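Local coordinates for beta-N-acetylglucosaminidase (Thermotoga maritima, PDB 3WO8), which probably removes terminal non-reducing N-acetyl-D-hexosamine residues from N-acetyl-beta-D-hexosaminides by hydrolysis, as a member of glycoside hydrolase family 3, at residues G165-I170 against A325-N330; Y85-P90 against G111-I116; T41-Y46 against M57-F62; G160-G165 against E210-V215; L119-A124 against K214-T219. All coordinates share one frame; numbering follows the deposited sequence.

Interaction 1: G165-I170 against A325-N330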
# COMPACT_ATOMS: atom_id res chain seq x y z
N GLY B 165 0.62 -10.91 -13.34
CA GLY B 165 -0.46 -10.29 -14.10
C GLY B 165 -0.09 -9.05 -14.85
O GLY B 165 -0.97 -8.42 -15.44
N VAL B 166 1.19 -8.68 -14.87
CA VAL B 166 1.57 -7.51 -15.64
C VAL B 166 2.66 -7.80 -16.66
O VAL B 166 3.59 -8.58 -16.42
CB VAL B 166 2.01 -6.32 -14.73
CG1 VAL B 166 0.91 -6.02 -13.72
CG2 VAL B 166 3.33 -6.61 -14.02
N ILE B 167 2.54 -7.09 -17.78
CA ILE B 167 3.52 -7.16 -18.83
C ILE B 167 4.63 -6.22 -18.45
O ILE B 167 4.38 -5.03 -18.19
CB ILE B 167 2.96 -6.67 -20.16
CG1 ILE B 167 1.70 -7.46 -20.52
CG2 ILE B 167 3.99 -6.84 -21.27
CD1 ILE B 167 0.82 -6.73 -21.49
N PRO B 168 5.87 -6.73 -18.43
CA PRO B 168 6.97 -5.87 -18.08
C PRO B 168 7.51 -5.20 -19.28
O PRO B 168 7.18 -5.54 -20.41
CB PRO B 168 8.02 -6.84 -17.54
CG PRO B 168 7.78 -8.08 -18.35
CD PRO B 168 6.28 -8.11 -18.63
N CYS B 169 8.39 -4.26 -19.00
CA CYS B 169 9.10 -3.52 -20.00
C CYS B 169 10.60 -3.43 -19.68
O CYS B 169 11.00 -2.70 -18.81
CB CYS B 169 8.51 -2.13 -20.07
SG CYS B 169 9.22 -1.24 -21.45
N ILE B 170 11.42 -4.20 -20.38
CA ILE B 170 12.87 -4.11 -20.15
C ILE B 170 13.40 -2.81 -20.72
O ILE B 170 12.89 -2.29 -21.72
CB ILE B 170 13.64 -5.31 -20.74
CG1 ILE B 170 13.35 -5.48 -22.23
CG2 ILE B 170 13.24 -6.56 -19.99
CD1 ILE B 170 14.14 -6.63 -22.83
N ALA B 325 -4.62 -7.56 -26.37
CA ALA B 325 -5.47 -8.75 -26.33
C ALA B 325 -5.04 -9.81 -25.33
O ALA B 325 -5.86 -10.60 -24.93
CB ALA B 325 -5.60 -9.36 -27.71
N PHE B 326 -3.77 -9.84 -24.92
CA PHE B 326 -3.39 -10.71 -23.80
C PHE B 326 -3.15 -10.01 -22.45
O PHE B 326 -2.84 -10.66 -21.48
CB PHE B 326 -2.23 -11.67 -24.16
CG PHE B 326 -0.93 -11.00 -24.49
CD1 PHE B 326 -0.29 -10.17 -23.59
CD2 PHE B 326 -0.30 -11.27 -25.69
CE1 PHE B 326 0.93 -9.59 -23.91
CE2 PHE B 326 0.91 -10.69 -26.02
CZ PHE B 326 1.54 -9.85 -25.12
N ALA B 327 -3.29 -8.71 -22.38
CA ALA B 327 -3.12 -8.04 -21.10
C ALA B 327 -4.36 -8.27 -20.27
O ALA B 327 -5.46 -8.31 -20.83
CB ALA B 327 -2.88 -6.55 -21.29
N LYS B 328 -4.17 -8.41 -18.96
CA LYS B 328 -5.27 -8.44 -17.97
C LYS B 328 -6.20 -7.23 -18.12
O LYS B 328 -5.79 -6.18 -18.59
CB LYS B 328 -4.71 -8.47 -16.53
CG LYS B 328 -3.92 -9.72 -16.16
CD LYS B 328 -4.60 -11.00 -16.64
CE LYS B 328 -4.11 -12.20 -15.85
NZ LYS B 328 -4.61 -13.45 -16.47
N LYS B 329 -7.44 -7.37 -17.68
CA LYS B 329 -8.48 -6.41 -18.04
C LYS B 329 -9.37 -5.86 -16.92
O LYS B 329 -10.14 -4.95 -17.16
CB LYS B 329 -9.38 -7.04 -19.12
CG LYS B 329 -8.67 -7.26 -20.46
CD LYS B 329 -9.65 -7.27 -21.65
CE LYS B 329 -8.96 -7.65 -22.96
NZ LYS B 329 -7.85 -6.71 -23.31
N ASN B 330 -9.31 -6.43 -15.72
CA ASN B 330 -10.18 -6.02 -14.60
C ASN B 330 -10.15 -4.51 -14.33
O ASN B 330 -9.16 -3.86 -14.66
CB ASN B 330 -9.86 -6.82 -13.32
CG ASN B 330 -8.49 -6.46 -12.71
OD1 ASN B 330 -8.39 -6.31 -11.48
ND2 ASN B 330 -7.45 -6.37 -13.54
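Phe326, on helix 310-326, presents the edge of its ring to the CD1 methyl of Ile167. CE1 lies 3.7 Å from Ile167 CD1, which sits near the ring plane, and the two side chains cross at about a right angle. CG of Phe326 stands between the backbone N and the carbonyl carbon (chi1 64°), a choice that carries the ring over to Ile167. Next comes Ala327, whose CB touches the same methyl: it is 3.7 Å from Ile167 CD1, so this one carbon is gripped by a ring edge and a methyl together. Lys328 then meets Gly165 with its aliphatic part alone. Its CG is 3.3 Å from Gly165 O, a close carbon-to-oxygen approach, and the chain bends at chi2 (-44°) beyond that point. No hydrogen bond joins the two segments. Lys328 O does receive a weak one from Asn120 ND2, and Lys214 makes a cation-pi contact with the Phe326 ring. The segment following helix 310-326 thus runs past Gly165 and Ile167, which lead into strand 167-173, itself bonded to strands 121-122 and 216-219 on its two flanks.

Interaction 2: Y85-P90 against G111-I116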
# COMPACT_ATOMS: atom_id res chain seq x y z
N TYR B 85 0.83 0.42 -2.46
CA TYR B 85 0.37 -0.94 -2.32
C TYR B 85 1.45 -2.03 -2.36
O TYR B 85 1.22 -3.15 -1.93
CB TYR B 85 -0.63 -1.24 -3.41
CG TYR B 85 -1.66 -0.17 -3.58
CD1 TYR B 85 -2.60 0.06 -2.59
CD2 TYR B 85 -1.70 0.64 -4.72
CE1 TYR B 85 -3.56 1.02 -2.72
CE2 TYR B 85 -2.67 1.63 -4.87
CZ TYR B 85 -3.60 1.81 -3.86
OH TYR B 85 -4.57 2.77 -3.95
N VAL B 86 2.61 -1.73 -2.89
CA VAL B 86 3.60 -2.75 -3.09
C VAL B 86 4.59 -2.64 -1.99
O VAL B 86 5.03 -1.55 -1.67
CB VAL B 86 4.28 -2.61 -4.47
CG1 VAL B 86 5.40 -3.62 -4.67
CG2 VAL B 86 3.24 -2.79 -5.56
N PRO B 87 4.93 -3.77 -1.38
CA PRO B 87 5.95 -3.69 -0.38
C PRO B 87 7.18 -3.12 -0.98
O PRO B 87 7.55 -3.48 -2.07
CB PRO B 87 6.18 -5.14 -0.01
CG PRO B 87 4.82 -5.74 -0.14
CD PRO B 87 4.19 -5.03 -1.32
N SER B 88 7.81 -2.22 -0.27
CA SER B 88 9.05 -1.66 -0.68
C SER B 88 10.10 -2.73 -0.79
O SER B 88 9.98 -3.78 -0.20
CB SER B 88 9.48 -0.52 0.25
OG SER B 88 10.76 0.00 -0.12
N SER B 89 11.13 -2.43 -1.58
CA SER B 89 12.15 -3.36 -2.03
C SER B 89 13.47 -2.66 -1.77
O SER B 89 13.54 -1.46 -1.88
CB SER B 89 11.99 -3.60 -3.54
OG SER B 89 13.17 -4.10 -4.18
N PRO B 90 14.52 -3.39 -1.44
CA PRO B 90 15.74 -2.63 -1.39
C PRO B 90 16.28 -2.20 -2.74
O PRO B 90 17.17 -1.36 -2.76
CB PRO B 90 16.71 -3.54 -0.67
CG PRO B 90 16.18 -4.91 -0.91
CD PRO B 90 14.69 -4.77 -1.00
N GLY B 111 3.86 -7.73 -9.19
CA GLY B 111 2.92 -7.96 -10.28
C GLY B 111 1.49 -8.23 -9.82
O GLY B 111 0.52 -7.66 -10.37
N LYS B 112 1.34 -9.12 -8.84
CA LYS B 112 0.01 -9.54 -8.44
C LYS B 112 -0.71 -8.33 -7.81
O LYS B 112 -1.88 -8.07 -8.07
CB LYS B 112 0.10 -10.76 -7.52
CG LYS B 112 -1.24 -11.46 -7.28
CD LYS B 112 -1.69 -12.34 -8.47
CE LYS B 112 -3.10 -12.91 -8.31
NZ LYS B 112 -4.14 -11.85 -8.14
N ILE B 113 0.01 -7.54 -7.04
CA ILE B 113 -0.58 -6.32 -6.51
C ILE B 113 -0.92 -5.26 -7.59
O ILE B 113 -1.97 -4.63 -7.56
CB ILE B 113 0.32 -5.76 -5.40
CG1 ILE B 113 0.29 -6.74 -4.20
CG2 ILE B 113 -0.19 -4.39 -4.97
CD1 ILE B 113 1.35 -6.43 -3.15
N MET B 114 -0.03 -5.06 -8.54
CA MET B 114 -0.32 -4.10 -9.58
C MET B 114 -1.62 -4.50 -10.24
O MET B 114 -2.50 -3.67 -10.53
CB MET B 114 0.82 -4.09 -10.60
CG MET B 114 1.99 -3.23 -10.19
SD MET B 114 3.46 -3.75 -11.06
CE MET B 114 4.78 -3.01 -10.09
N GLU B 115 -1.77 -5.80 -10.41
CA GLU B 115 -2.90 -6.33 -11.10
C GLU B 115 -4.23 -6.05 -10.41
O GLU B 115 -5.24 -5.70 -11.05
CB GLU B 115 -2.73 -7.80 -11.25
CG GLU B 115 -3.57 -8.34 -12.38
CD GLU B 115 -4.42 -9.44 -11.92
OE1 GLU B 115 -5.45 -9.12 -11.27
OE2 GLU B 115 -4.02 -10.60 -12.18
N ILE B 116 -4.22 -6.25 -9.09
CA ILE B 116 -5.38 -6.03 -8.26
C ILE B 116 -5.76 -4.56 -8.32
O ILE B 116 -6.95 -4.20 -8.32
CB ILE B 116 -5.09 -6.48 -6.83
CG1 ILE B 116 -5.16 -7.99 -6.78
CG2 ILE B 116 -6.10 -5.92 -5.86
CD1 ILE B 116 -4.57 -8.63 -5.54
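Tyr85 turns its aromatic ring away from Ile113 and meets it through CB instead, so neither ring face carries this contact; the side chain also touches Val117, and its OH is hydrogen-bonded to Glu53 OE2. The pyrrolidine ring of Pro87 touches at one corner, with CD 3.7 Å from Ile113 CD1, the two side chains slanting across one another. Between these groups lies the Tyr85 carbonyl, whose oxygen is touched by two methyls of the isoleucine: Tyr85 O is 3.5 Å from Ile113 CD1 and 3.6 Å from Ile113 CG2.

Ile113 therefore makes the contact with two branches. One branch, CG2, lies anti to its own backbone N and is 3.5 Å from Tyr85 CB, while Val86 CG2 sits 3.8 Å from Ile113 CG2. The other branch is stretched out by chi2 (169°), which sends CD1 past the carbonyl to the proline. All four residues are buried and nothing polar is exchanged across the interface. With an alanine in place of Ile113 both methyl contacts go, and Tyr85 CB, the Val86 methyl and the Pro87 ring would probably face a gap, the loop less firmly seated.

The loop follows strand 70-72 and precedes helix 92-96, and it packs against helix 100-117, where Val86 also rests on Tyr106 and Ala110. Met114, one residue on, touches Val166. Pro87 has a further neighbour in Val333 of the second subunit, so the loop is pressed between this helix and the dimer partner.

Interaction 3: T41-Y46 against M57-F62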
# COMPACT_ATOMS: atom_id res chain seq x y z
N THR B 41 -3.46 4.53 -26.15
CA THR B 41 -3.60 3.17 -25.63
C THR B 41 -2.91 3.13 -24.26
O THR B 41 -3.47 2.62 -23.29
CB THR B 41 -3.08 2.10 -26.66
OG1 THR B 41 -4.20 1.56 -27.37
CG2 THR B 41 -2.35 0.94 -25.99
N GLY B 42 -1.71 3.71 -24.21
CA GLY B 42 -0.86 3.69 -23.02
C GLY B 42 -1.12 4.82 -22.04
O GLY B 42 -0.98 5.99 -22.38
N ILE B 43 -1.51 4.47 -20.82
CA ILE B 43 -1.77 5.44 -19.77
C ILE B 43 -0.68 5.19 -18.77
O ILE B 43 -0.70 4.15 -18.16
CB ILE B 43 -3.13 5.19 -19.05
CG1 ILE B 43 -4.31 5.22 -20.02
CG2 ILE B 43 -3.35 6.20 -17.92
CD1 ILE B 43 -4.50 6.54 -20.72
N LEU B 44 0.28 6.10 -18.64
CA LEU B 44 1.31 6.00 -17.61
C LEU B 44 0.92 6.90 -16.44
O LEU B 44 0.76 8.09 -16.64
CB LEU B 44 2.66 6.44 -18.16
CG LEU B 44 3.72 6.77 -17.13
CD1 LEU B 44 3.93 5.57 -16.23
CD2 LEU B 44 5.04 7.18 -17.75
N ILE B 45 0.75 6.36 -15.23
CA ILE B 45 0.24 7.16 -14.09
C ILE B 45 1.32 7.55 -13.12
O ILE B 45 2.08 6.70 -12.66
CB ILE B 45 -0.78 6.36 -13.32
CG1 ILE B 45 -1.74 5.72 -14.32
CG2 ILE B 45 -1.51 7.24 -12.35
CD1 ILE B 45 -3.06 5.25 -13.71
N TYR B 46 1.39 8.85 -12.81
CA TYR B 46 2.44 9.38 -11.96
C TYR B 46 1.97 9.71 -10.54
O TYR B 46 0.74 9.76 -10.25
CB TYR B 46 2.93 10.65 -12.56
CG TYR B 46 3.64 10.62 -13.90
CD1 TYR B 46 4.77 9.83 -14.11
CD2 TYR B 46 3.23 11.46 -14.91
CE1 TYR B 46 5.43 9.85 -15.32
CE2 TYR B 46 3.89 11.50 -16.10
CZ TYR B 46 4.98 10.69 -16.30
OH TYR B 46 5.60 10.74 -17.50
N MET B 57 -8.56 5.93 -8.08
CA MET B 57 -9.78 5.16 -8.26
C MET B 57 -10.67 5.70 -9.37
O MET B 57 -11.17 4.95 -10.20
CB MET B 57 -10.55 5.04 -6.94
CG MET B 57 -9.86 4.15 -5.90
SD MET B 57 -10.55 4.36 -4.24
CE MET B 57 -9.48 3.15 -3.43
N ASP B 58 -10.91 6.99 -9.39
CA ASP B 58 -11.83 7.51 -10.40
C ASP B 58 -11.19 7.42 -11.75
O ASP B 58 -11.87 7.21 -12.73
CB ASP B 58 -12.19 8.95 -10.12
CG ASP B 58 -13.52 9.33 -10.72
OD1 ASP B 58 -14.45 8.50 -10.61
OD2 ASP B 58 -13.63 10.46 -11.27
N PHE B 59 -9.87 7.53 -11.81
CA PHE B 59 -9.18 7.41 -13.08
C PHE B 59 -9.35 6.01 -13.62
O PHE B 59 -9.60 5.82 -14.77
CB PHE B 59 -7.70 7.82 -12.91
CG PHE B 59 -6.98 8.20 -14.20
CD1 PHE B 59 -7.63 8.28 -15.42
CD2 PHE B 59 -5.62 8.46 -14.16
CE1 PHE B 59 -6.94 8.60 -16.57
CE2 PHE B 59 -4.93 8.81 -15.29
CZ PHE B 59 -5.58 8.87 -16.50
N MET B 60 -9.24 5.00 -12.77
CA MET B 60 -9.32 3.60 -13.25
C MET B 60 -10.76 3.30 -13.63
O MET B 60 -11.03 2.59 -14.57
CB MET B 60 -8.87 2.63 -12.14
CG MET B 60 -7.38 2.63 -11.86
SD MET B 60 -6.54 1.87 -13.26
CE MET B 60 -4.88 1.75 -12.64
N SER B 61 -11.70 3.82 -12.86
CA SER B 61 -13.10 3.67 -13.19
C SER B 61 -13.43 4.27 -14.56
O SER B 61 -14.16 3.70 -15.33
CB SER B 61 -13.95 4.40 -12.18
OG SER B 61 -15.30 4.25 -12.51
N PHE B 62 -12.92 5.47 -14.81
CA PHE B 62 -13.02 6.12 -16.10
C PHE B 62 -12.37 5.27 -17.20
O PHE B 62 -13.00 5.05 -18.24
CB PHE B 62 -12.40 7.51 -16.05
CG PHE B 62 -12.27 8.16 -17.38
CD1 PHE B 62 -13.36 8.79 -17.97
CD2 PHE B 62 -11.06 8.13 -18.07
CE1 PHE B 62 -13.26 9.40 -19.21
CE2 PHE B 62 -10.95 8.72 -19.32
CZ PHE B 62 -12.05 9.37 -19.88
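Phe59 swings its CG anti to the backbone N (chi1 -160°), which sends the ring straight out from helix 57-62 toward Ile43 and Ile45 on the strand. Met60 does the opposite of extending: a bend at chi2 (-70°) folds its thioether back so that CE comes round to Ile45. The tip of Ile45 thus receives both helix residues, with CD1 4.1 Å from Phe59 CD2 and also 4.1 Å from Met60 CE. Ile45 and Phe59 slide past each other in opposite directions, each tip lying beside the flank of the other. Ile43 uses its branch methyl instead: CG2 is 3.8 Å from Phe59 CZ and 4.0 Å from Phe59 CE2, meeting the far end of the ring at a slant.

After strand 42-45 the chain passes through the short helix 47-50 and helix 53-66 to strand 70-72, and the two strands lie parallel and adjacent in the sheet, so this is a beta-alpha-beta crossover, the building unit of the TIM barrel. The short segment axes agree: helix 57-62 runs at 175° to strand 42-45, nearly antiparallel, with a closest approach of 11.8 Å. A spacing that large is bridged by side chains alone. Ile43 and Ile45 both point at the helix, whereas Leu44 between them points the other way, as strand alternation demands.

The Phe59 ring is further confined by Phe24, which it meets edge-to-face, and by Phe27, while Ile35 from helix 29-37 packs on it. Met60 and Ile45 both continue onto Ile71 of strand 70-72.

Interaction 4: G160-G165 against E210-V215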
# COMPACT_ATOMS: atom_id res chain seq x y z
N GLY B 160 8.41 -13.31 -13.18
CA GLY B 160 7.66 -12.90 -11.98
C GLY B 160 6.49 -11.97 -12.31
O GLY B 160 5.33 -12.25 -11.97
N TYR B 161 6.79 -10.89 -13.01
CA TYR B 161 5.76 -9.91 -13.32
C TYR B 161 4.67 -10.53 -14.19
O TYR B 161 3.50 -10.19 -14.08
CB TYR B 161 6.36 -8.70 -14.04
CG TYR B 161 7.16 -7.72 -13.19
CD1 TYR B 161 6.53 -6.92 -12.24
CD2 TYR B 161 8.54 -7.56 -13.37
CE1 TYR B 161 7.27 -6.01 -11.47
CE2 TYR B 161 9.28 -6.66 -12.59
CZ TYR B 161 8.64 -5.88 -11.65
OH TYR B 161 9.35 -4.96 -10.90
N LEU B 162 5.04 -11.39 -15.11
CA LEU B 162 4.00 -11.99 -15.97
C LEU B 162 3.15 -12.96 -15.17
O LEU B 162 1.94 -13.01 -15.36
CB LEU B 162 4.58 -12.71 -17.17
CG LEU B 162 5.28 -11.78 -18.15
CD1 LEU B 162 6.59 -12.40 -18.63
CD2 LEU B 162 4.34 -11.45 -19.31
N GLU B 163 3.79 -13.72 -14.28
CA GLU B 163 3.07 -14.70 -13.49
C GLU B 163 2.04 -13.90 -12.71
O GLU B 163 0.89 -14.30 -12.64
CB GLU B 163 4.02 -15.47 -12.54
CG GLU B 163 3.78 -16.98 -12.38
CD GLU B 163 2.32 -17.38 -12.17
OE1 GLU B 163 1.87 -17.43 -10.99
OE2 GLU B 163 1.62 -17.66 -13.18
N GLY B 164 2.45 -12.74 -12.18
CA GLY B 164 1.57 -11.90 -11.33
C GLY B 164 0.43 -11.20 -12.06
O GLY B 164 -0.62 -10.89 -11.48
N GLY B 165 0.62 -10.91 -13.34
CA GLY B 165 -0.46 -10.29 -14.10
C GLY B 165 -0.09 -9.05 -14.85
O GLY B 165 -0.97 -8.42 -15.44
N GLU B 210 14.58 -13.78 -25.95
CA GLU B 210 14.36 -15.08 -26.61
C GLU B 210 13.75 -16.15 -25.68
O GLU B 210 13.40 -17.24 -26.13
CB GLU B 210 15.66 -15.55 -27.28
CG GLU B 210 16.79 -16.00 -26.35
CD GLU B 210 18.18 -15.65 -26.90
OE1 GLU B 210 18.29 -15.00 -27.97
OE2 GLU B 210 19.17 -16.03 -26.22
N ARG B 211 13.60 -15.82 -24.40
CA ARG B 211 12.86 -16.65 -23.48
C ARG B 211 11.40 -16.19 -23.30
O ARG B 211 10.53 -17.02 -23.03
CB ARG B 211 13.58 -16.70 -22.13
CG ARG B 211 14.87 -17.52 -22.17
CD ARG B 211 15.69 -17.41 -20.88
NE ARG B 211 14.97 -17.85 -19.68
CZ ARG B 211 15.51 -17.95 -18.46
NH1 ARG B 211 14.76 -18.36 -17.43
NH2 ARG B 211 16.79 -17.65 -18.24
N GLU B 212 11.11 -14.90 -23.44
CA GLU B 212 9.79 -14.36 -23.06
C GLU B 212 9.28 -13.45 -24.15
O GLU B 212 9.55 -12.25 -24.17
CB GLU B 212 9.87 -13.55 -21.76
CG GLU B 212 10.96 -13.93 -20.78
CD GLU B 212 10.52 -15.00 -19.82
OE1 GLU B 212 11.42 -15.53 -19.12
OE2 GLU B 212 9.29 -15.31 -19.79
N LYS B 213 8.53 -14.01 -25.07
CA LYS B 213 7.96 -13.19 -26.15
C LYS B 213 6.97 -12.13 -25.62
O LYS B 213 6.78 -11.10 -26.29
CB LYS B 213 7.30 -14.08 -27.23
CG LYS B 213 8.30 -14.73 -28.20
CD LYS B 213 7.67 -15.84 -29.05
CE LYS B 213 8.53 -16.22 -30.25
NZ LYS B 213 9.99 -16.17 -29.95
N LYS B 214 6.37 -12.37 -24.44
CA LYS B 214 5.27 -11.53 -23.91
C LYS B 214 5.71 -10.21 -23.24
O LYS B 214 4.90 -9.35 -22.90
CB LYS B 214 4.35 -12.35 -23.01
CG LYS B 214 3.49 -13.33 -23.79
CD LYS B 214 2.46 -14.08 -22.96
CE LYS B 214 1.18 -13.28 -22.80
NZ LYS B 214 0.04 -14.09 -22.29
N VAL B 215 7.02 -10.05 -23.10
CA VAL B 215 7.67 -8.78 -22.75
C VAL B 215 7.51 -7.57 -23.73
O VAL B 215 7.30 -7.74 -24.94
CB VAL B 215 9.17 -9.10 -22.62
CG1 VAL B 215 10.03 -7.86 -22.60
CG2 VAL B 215 9.41 -9.96 -21.38
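Leu162 reaches across to the turn at Glu212 and Lys214 with its two end methyls, and the rest of its side chain stands back from that turn. CB leads outward from the helix, and CG is set anti to the carbonyl carbon (chi1 -66°). CG itself rests against Pro168 of the following strand. Beyond it the chain forks. CD2 makes the closer contact, 3.8 Å from Lys214 CB, and the Lys214 carbonyl O is also near. CD1 lies 4.1 Å from Glu212 OE2, a loose approach of a methyl to a carboxylate.

Both segments are places where a TIM-barrel helix ends and the chain turns in toward its next strand. Helix 147-164 stops in a Schellman motif with Gly165 as the C-prime residue: Val166 N bonds to Tyr161 O, and a weak bond runs from Gly165 N to Leu162 O. The positive phi at Gly165 suits glycine, since a CB there would collide with the preceding carbonyl. After helix 203-211, the residues Glu212 to Val215 form a type I beta turn. Arg211 is salt-bridged to Glu159 of helix 147-164, and the end of the Lys214 side chain leads away from Leu162.

Interaction 5: L119-A124 against K214-T219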
# COMPACT_ATOMS: atom_id res chain seq x y z
N LEU B 119 -3.28 -1.95 -12.74
CA LEU B 119 -2.21 -1.85 -13.68
C LEU B 119 -2.08 -3.18 -14.43
O LEU B 119 -2.27 -4.26 -13.86
CB LEU B 119 -0.90 -1.58 -12.97
CG LEU B 119 -0.58 -0.23 -12.33
CD1 LEU B 119 -1.24 0.92 -13.07
CD2 LEU B 119 -0.98 -0.25 -10.86
N ASN B 120 -1.72 -3.10 -15.70
CA ASN B 120 -1.48 -4.30 -16.49
C ASN B 120 -0.12 -4.28 -17.19
O ASN B 120 0.15 -5.10 -18.03
CB ASN B 120 -2.64 -4.49 -17.45
CG ASN B 120 -2.73 -3.40 -18.51
OD1 ASN B 120 -1.87 -2.51 -18.61
ND2 ASN B 120 -3.75 -3.46 -19.31
N MET B 121 0.75 -3.37 -16.79
CA MET B 121 2.07 -3.26 -17.33
C MET B 121 2.91 -2.53 -16.32
O MET B 121 2.35 -1.78 -15.49
CB MET B 121 2.01 -2.40 -18.60
CG MET B 121 3.36 -2.08 -19.25
SD MET B 121 3.25 -1.37 -20.92
CE MET B 121 2.23 -2.60 -21.67
N VAL B 122 4.24 -2.72 -16.39
CA VAL B 122 5.15 -1.93 -15.57
C VAL B 122 6.42 -1.59 -16.32
O VAL B 122 6.95 -2.40 -17.06
CB VAL B 122 5.53 -2.64 -14.24
CG1 VAL B 122 6.17 -3.99 -14.48
CG2 VAL B 122 6.48 -1.79 -13.42
N PHE B 123 6.95 -0.42 -16.07
CA PHE B 123 8.20 -0.09 -16.68
C PHE B 123 9.36 -0.64 -15.90
O PHE B 123 10.20 0.07 -15.47
CB PHE B 123 8.30 1.42 -16.99
CG PHE B 123 7.28 1.89 -18.03
CD1 PHE B 123 7.04 1.15 -19.17
CD2 PHE B 123 6.58 3.03 -17.86
CE1 PHE B 123 6.14 1.56 -20.12
CE2 PHE B 123 5.67 3.45 -18.81
CZ PHE B 123 5.44 2.71 -19.95
N ALA B 124 9.43 -1.94 -15.80
CA ALA B 124 10.63 -2.55 -15.26
C ALA B 124 10.74 -3.93 -15.90
O ALA B 124 9.77 -4.39 -16.50
CB ALA B 124 10.49 -2.65 -13.75
N LYS B 214 6.37 -12.37 -24.44
CA LYS B 214 5.27 -11.53 -23.91
C LYS B 214 5.71 -10.21 -23.24
O LYS B 214 4.90 -9.35 -22.90
CB LYS B 214 4.35 -12.35 -23.01
CG LYS B 214 3.49 -13.33 -23.79
CD LYS B 214 2.46 -14.08 -22.96
CE LYS B 214 1.18 -13.28 -22.80
NZ LYS B 214 0.04 -14.09 -22.29
N VAL B 215 7.02 -10.05 -23.10
CA VAL B 215 7.67 -8.78 -22.75
C VAL B 215 7.51 -7.57 -23.73
O VAL B 215 7.30 -7.74 -24.94
CB VAL B 215 9.17 -9.10 -22.62
CG1 VAL B 215 10.03 -7.86 -22.60
CG2 VAL B 215 9.41 -9.96 -21.38
N THR B 216 7.66 -6.35 -23.19
CA THR B 216 7.93 -5.17 -24.01
C THR B 216 9.32 -4.58 -23.77
O THR B 216 9.97 -4.87 -22.76
CB THR B 216 6.94 -4.02 -23.80
OG1 THR B 216 7.38 -3.22 -22.71
CG2 THR B 216 5.56 -4.53 -23.53
N VAL B 217 9.76 -3.75 -24.72
CA VAL B 217 11.10 -3.15 -24.72
C VAL B 217 11.08 -1.62 -24.84
O VAL B 217 10.42 -1.07 -25.73
CB VAL B 217 11.96 -3.67 -25.87
CG1 VAL B 217 13.34 -3.08 -25.81
CG2 VAL B 217 12.07 -5.18 -25.80
N MET B 218 11.79 -0.95 -23.96
CA MET B 218 11.89 0.48 -24.05
C MET B 218 13.28 0.83 -24.56
O MET B 218 14.32 0.26 -24.20
CB MET B 218 11.61 1.17 -22.72
CG MET B 218 11.76 2.69 -22.73
SD MET B 218 11.62 3.49 -21.11
CE MET B 218 9.84 3.57 -21.02
N THR B 219 13.26 1.83 -25.39
CA THR B 219 14.39 2.24 -26.14
C THR B 219 15.24 3.23 -25.32
O THR B 219 14.73 3.96 -24.46
CB THR B 219 13.79 2.83 -27.42
OG1 THR B 219 14.54 2.41 -28.53
CG2 THR B 219 13.67 4.32 -27.31
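Met218 brings its terminal methyl over one face of the Phe123 ring. CG stands anti to the backbone N and the chain stays extended through chi2, then bends at chi3 (-83°), which turns CE in over the aromatic. The methyl lies 4.2 Å from the ring centroid, 13° off the ring normal, a CH-pi contact; it is shifted a little toward the rim, so Met218 CE is 4.1 Å from Phe123 CD1. For its part, Phe123 keeps CG anti to the carbonyl carbon (chi1 -65°), and the two side chains cross at about a right angle. Its backbone is the centre of an inverse gamma turn, closed by a weak bond from Ala124 N to Val122 O.

Earlier in the segment Met121 is likewise extended until its last torsion, where it turns to hold CE 4.3 Å from Thr216 CG2, a looser touch. No hydrogen bond passes directly between the segments. Thr216 OG1 is committed weakly to Pro168 O, and Cys169 of the intervening strand touches Phe123, Thr216 and Met218.

Residues on and just after strand 121-122 thus meet strand 216-219 across strand 167-173, which is hydrogen-bonded to both. Val122 and Val215 pack outward on helix 147-164, while Phe123 meets Phe21 and the Leu44 side chain on the inner side: the layered side-chain filling of a TIM-barrel interior, here in the N-terminal domain of a family 3 glycosidase.

Overall arrangement
All five contacts belong to the TIM-barrel part of the chain. In sequence, interaction 3 closes first and interaction 2 follows; interaction 5 then opens, and its segments and those of interaction 4 both end near strand 216-219, while interaction 1 crosses both by bringing 325-330 back. Interactions 1, 4 and 5 are clustered, their centres 8 to 9 Å apart; 1 and 4 share Gly165, and 4 and 5 share Lys214 and Val215. Interactions 1, 3 and 5 reach the one parallel sheet, interaction 3 about 14 and 16 Å from the other two, centre to centre. Interaction 2 sits about 14 to 17 Å from the others between centres, toward the second subunit. Strands, outer helices and dimer-side loop are thereby tied into one domain.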